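Local structure of 2-dehydropantoate 2-reductase (3HN2) at residues Gly11-Gly14 with Leu15-Ala19; Arg132-Pro135 with Gly136-His139. The protein probably catalyses the NADPH-dependent reduction of ketopantoate to pantoic acid, the second step of pantoate formation in pantothenate biosynthesis. One frame throughout, in Å; residues are numbered along the deposited sequence.

Contact 1 of 2, residues Gly11-Gly14 with Leu15-Ala19; sequences GALG and LYYGA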
loop_
_atom_site.group_PDB
_atom_site.type_symbol
_atom_site.label_atom_id
_atom_site.label_comp_id
_atom_site.label_asym_id
_atom_site.label_seq_id
_atom_site.Cartn_x
_atom_site.Cartn_y
_atom_site.Cartn_z
ATOM N N GLY A 11 1.145 -2.487 -24.186
ATOM C CA GLY A 11 1.588 -3.288 -23.060
ATOM C C GLY A 11 0.497 -3.366 -22.017
ATOM O O GLY A 11 -0.678 -3.151 -22.314
ATOM N N ALA A 12 0.894 -3.648 -20.782
ATOM C CA ALA A 12 -0.048 -3.799 -19.679
ATOM C C ALA A 12 -0.629 -2.468 -19.192
ATOM O O ALA A 12 -1.583 -2.457 -18.408
ATOM C CB ALA A 12 0.606 -4.552 -18.534
ATOM N N LEU A 13 -0.062 -1.355 -19.656
ATOM C CA LEU A 13 -0.541 -0.034 -19.264
ATOM C C LEU A 13 -1.132 0.774 -20.422
ATOM O O LEU A 13 -2.087 1.528 -20.227
ATOM C CB LEU A 13 0.543 0.750 -18.501
ATOM C CG LEU A 13 1.628 1.632 -19.120
ATOM C CD1 LEU A 13 1.124 3.047 -19.374
ATOM C CD2 LEU A 13 2.825 1.681 -18.185
ATOM N N GLY A 14 -0.560 0.623 -21.613
ATOM C CA GLY A 14 -1.057 1.305 -22.800
ATOM C C GLY A 14 -2.440 0.825 -23.196
ATOM O O GLY A 14 -3.294 1.622 -23.602
ATOM N N LEU A 15 -2.657 -0.483 -23.066
ATOM C CA LEU A 15 -3.955 -1.081 -23.337
ATOM C C LEU A 15 -4.976 -0.667 -22.289
ATOM O O LEU A 15 -6.074 -0.236 -22.640
ATOM C CB LEU A 15 -3.853 -2.606 -23.411
ATOM C CG LEU A 15 -3.282 -3.279 -24.666
ATOM C CD1 LEU A 15 -3.227 -4.781 -24.469
ATOM C CD2 LEU A 15 -4.090 -2.950 -25.914
ATOM N N TYR A 16 -4.595 -0.784 -21.014
ATOM C CA TYR A 16 -5.460 -0.443 -19.878
ATOM C C TYR A 16 -5.976 0.988 -19.924
ATOM O O TYR A 16 -7.173 1.219 -19.772
ATOM C CB TYR A 16 -4.734 -0.695 -18.553
ATOM C CG TYR A 16 -5.482 -0.234 -17.318
ATOM C CD1 TYR A 16 -6.641 -0.885 -16.889
ATOM C CD2 TYR A 16 -5.019 0.844 -16.565
ATOM C CE1 TYR A 16 -7.326 -0.463 -15.748
ATOM C CE2 TYR A 16 -5.692 1.269 -15.419
ATOM C CZ TYR A 16 -6.842 0.609 -15.016
ATOM O OH TYR A 16 -7.510 1.031 -13.888
ATOM N N TYR A 17 -5.073 1.939 -20.139
ATOM C CA TYR A 17 -5.456 3.345 -20.214
ATOM C C TYR A 17 -6.248 3.676 -21.472
ATOM O O TYR A 17 -7.203 4.447 -21.416
ATOM C CB TYR A 17 -4.237 4.260 -20.072
ATOM C CG TYR A 17 -3.679 4.306 -18.669
ATOM C CD1 TYR A 17 -4.520 4.430 -17.561
ATOM C CD2 TYR A 17 -2.307 4.234 -18.447
ATOM C CE1 TYR A 17 -4.005 4.470 -16.267
ATOM C CE2 TYR A 17 -1.783 4.276 -17.162
ATOM C CZ TYR A 17 -2.634 4.397 -16.079
ATOM O OH TYR A 17 -2.104 4.439 -14.812
ATOM N N GLY A 18 -5.865 3.069 -22.590
ATOM C CA GLY A 18 -6.579 3.254 -23.852
ATOM C C GLY A 18 -7.985 2.683 -23.829
ATOM O O GLY A 18 -8.903 3.259 -24.420
ATOM N N ALA A 19 -8.147 1.551 -23.145
ATOM C CA ALA A 19 -9.451 0.912 -22.989
ATOM C C ALA A 19 -10.376 1.741 -22.115
ATOM O O ALA A 19 -11.573 1.808 -22.378
ATOM C CB ALA A 19 -9.304 -0.483 -22.421
#

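Contact 2 of 2, residues Arg132-Pro135 with Gly136-His139; sequences RGEP and GEVH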
loop_
_atom_site.group_PDB
_atom_site.type_symbol
_atom_site.label_atom_id
_atom_site.label_comp_id
_atom_site.label_asym_id
_atom_site.label_seq_id
_atom_site.Cartn_x
_atom_site.Cartn_y
_atom_site.Cartn_z
ATOM N N ARG A 132 -0.159 -8.603 -17.772
ATOM C CA ARG A 132 -1.046 -8.831 -18.909
ATOM C C ARG A 132 -0.941 -10.278 -19.369
ATOM O O ARG A 132 -0.356 -11.114 -18.677
ATOM C CB ARG A 132 -0.691 -7.877 -20.059
ATOM C CG ARG A 132 0.755 -7.987 -20.547
ATOM C CD ARG A 132 1.064 -6.961 -21.625
ATOM N NE ARG A 132 0.593 -7.370 -22.948
ATOM C CZ ARG A 132 1.365 -7.909 -23.889
ATOM N NH1 ARG A 132 2.657 -8.115 -23.667
ATOM N NH2 ARG A 132 0.841 -8.247 -25.059
ATOM N N GLY A 133 -1.536 -10.581 -20.518
ATOM C CA GLY A 133 -1.063 -11.704 -21.310
ATOM C C GLY A 133 -1.899 -12.945 -21.522
ATOM O O GLY A 133 -1.515 -14.030 -21.094
ATOM N N GLU A 134 -3.039 -12.778 -22.178
ATOM C CA GLU A 134 -3.646 -13.839 -22.969
ATOM C C GLU A 134 -4.164 -13.103 -24.193
ATOM O O GLU A 134 -5.334 -12.721 -24.219
ATOM C CB GLU A 134 -4.790 -14.552 -22.235
ATOM C CG GLU A 134 -4.396 -15.471 -21.070
ATOM C CD GLU A 134 -3.438 -16.593 -21.461
ATOM O OE1 GLU A 134 -3.627 -17.216 -22.529
ATOM O OE2 GLU A 134 -2.496 -16.861 -20.683
ATOM N N PRO A 135 -3.296 -12.922 -25.214
ATOM C CA PRO A 135 -3.377 -11.961 -26.310
ATOM C C PRO A 135 -4.714 -11.229 -26.453
ATOM O O PRO A 135 -5.655 -11.746 -27.058
ATOM C CB PRO A 135 -3.050 -12.832 -27.522
ATOM C CG PRO A 135 -2.050 -13.871 -26.953
ATOM C CD PRO A 135 -2.136 -13.805 -25.429
ATOM N N GLY A 136 -4.787 -10.039 -25.862
ATOM C CA GLY A 136 -6.020 -9.261 -25.822
ATOM C C GLY A 136 -6.718 -9.345 -24.478
ATOM O O GLY A 136 -7.938 -9.202 -24.396
ATOM N N GLU A 137 -5.944 -9.597 -23.425
ATOM C CA GLU A 137 -6.466 -9.617 -22.060
ATOM C C GLU A 137 -5.579 -8.796 -21.127
ATOM O O GLU A 137 -4.398 -9.102 -20.937
ATOM C CB GLU A 137 -6.630 -11.051 -21.542
ATOM C CG GLU A 137 -7.841 -11.790 -22.115
ATOM C CD GLU A 137 -8.104 -13.137 -21.455
ATOM O OE1 GLU A 137 -7.378 -13.509 -20.507
ATOM O OE2 GLU A 137 -9.052 -13.826 -21.889
ATOM N N VAL A 138 -6.165 -7.742 -20.564
ATOM C CA VAL A 138 -5.470 -6.844 -19.647
ATOM C C VAL A 138 -5.971 -7.090 -18.230
ATOM O O VAL A 138 -7.179 -7.104 -17.992
ATOM C CB VAL A 138 -5.730 -5.362 -20.008
ATOM C CG1 VAL A 138 -4.701 -4.455 -19.345
ATOM C CG2 VAL A 138 -5.725 -5.163 -21.513
ATOM N N HIS A 139 -5.044 -7.286 -17.295
ATOM C CA HIS A 139 -5.398 -7.466 -15.884
ATOM C C HIS A 139 -4.919 -6.273 -15.061
ATOM O O HIS A 139 -3.744 -5.917 -15.110
ATOM C CB HIS A 139 -4.823 -8.772 -15.321
ATOM C CG HIS A 139 -5.445 -10.010 -15.890
ATOM N ND1 HIS A 139 -5.353 -10.348 -17.223
ATOM C CD2 HIS A 139 -6.151 -11.004 -15.300
ATOM C CE1 HIS A 139 -5.987 -11.487 -17.432
ATOM N NE2 HIS A 139 -6.479 -11.907 -16.281
#

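Contact 1 of 2, residues Gly11-Gly14 with Leu15-Ala19
Leu-13 lays its CD1 methyl beside the ring of Tyr-17, one helical turn on, with Leu-13 CD1 3.7 Å from Tyr-17 CD2 and slightly farther from CE2 of the same ring. Leu-13 lies in the glycine-rich turn after strand 5-8 and Tyr-17 on helix 14-23, which follows it; Gly-9, Gly-11 and Gly-14 fit the GxGxxG pattern of a Rossmann fold, and in this family such a turn probably receives the NADP dinucleotide. Tyr-17 has CG anti to its carbonyl carbon (chi1 -72°), which brings the ring back along the helix toward Leu-13. Tyr-17 CD2 also lies 3.2 Å from Leu-13 O, an oblique approach to the ring. That same oxygen accepts the amide of Tyr-17 (Tyr-17 N to Leu-13 O 3.0 Å, N-H...O 167°), so one carbonyl is held by the first turn of the helix and abutted by the aromatic side chain. Tyr-16 CD2 lies 3.7 Å above one face of the Tyr-17 ring, offset toward its rim, and the hydroxyl of Tyr-17 is hydrogen-bonded to Gly-144 O. Leu-128 of strand 121-129 packs against Leu-13 and both tyrosines, tying the helix start to the sheet. On another side of the turn, Leu-15 CB sits 3.4 Å from Gly-11 O, while the Leu-15 amide makes a weak bond to that oxygen. At Gly-18 the backbone is tight: a side chain's first carbon would crowd Gly-14 O, the oxygen that accepts Gly-18 N at 3.1 Å from above its carbonyl plane.

Contact 2 of 2, residues Arg132-Pro135 with Gly136-His139
Glu-137 crosses Glu-134 at a slant where the turn passes into strand 137-140, its carboxylate reaching the aliphatic root of the other side chain: Glu-137 OE1 lies 3.3 Å from Glu-134 CB. Here Arg-132 and Val-138 form a single beta bridge, CA to CA 4.9 Å, and Gly-133 N donates to Glu-137 O at 3.2 Å. The Glu-137 chain runs extended beyond CG (chi2 -172°), whereas the bend of Glu-134 at chi2 (-58°) turns its carboxylate away from that of Glu-137, leaving CB and CG as the parts that touch. The two carboxylate planes stand 68° apart and the OE1 atoms of Glu-134 and Glu-137 are 5.6 Å from each other, a separation that probably limits the repulsion of like charges. Glu-137 CB and CG also rest against the Glu-134 carbonyl, each 3.4 Å from Glu-134 O. With an alanine here in place of Glu-137, Glu-134 CB and CG would probably lose the carboxylate that rests on them, leaving that side chain freer to turn. Backbone angles matter as well: Gly-133 and Gly-136 both have positive phi, and a side chain on Gly-136 would clash at its first carbon with Pro-135 O.

Contact 1 precedes contact 2 along the chain; their centres lie about 10 Å apart, and both belong to the N-terminal, Rossmann-type part of the protein. They touch directly. Arg-132 CD packs 3.4 Å from Ala-12 N, and Val-138 CG2 meets Leu-15 CB at 3.7 Å, so Arg-132 and Val-138 rest on the turn and the first part of helix 14-23. Strand 137-140 pairs with strand 44-48 in the small three-stranded sheet, whereas the turn at 11-14 follows strand 5-8 of the large mixed sheet. The interface therefore joins the glycine-rich turn, the probable dinucleotide site, to the smaller sheet beside it.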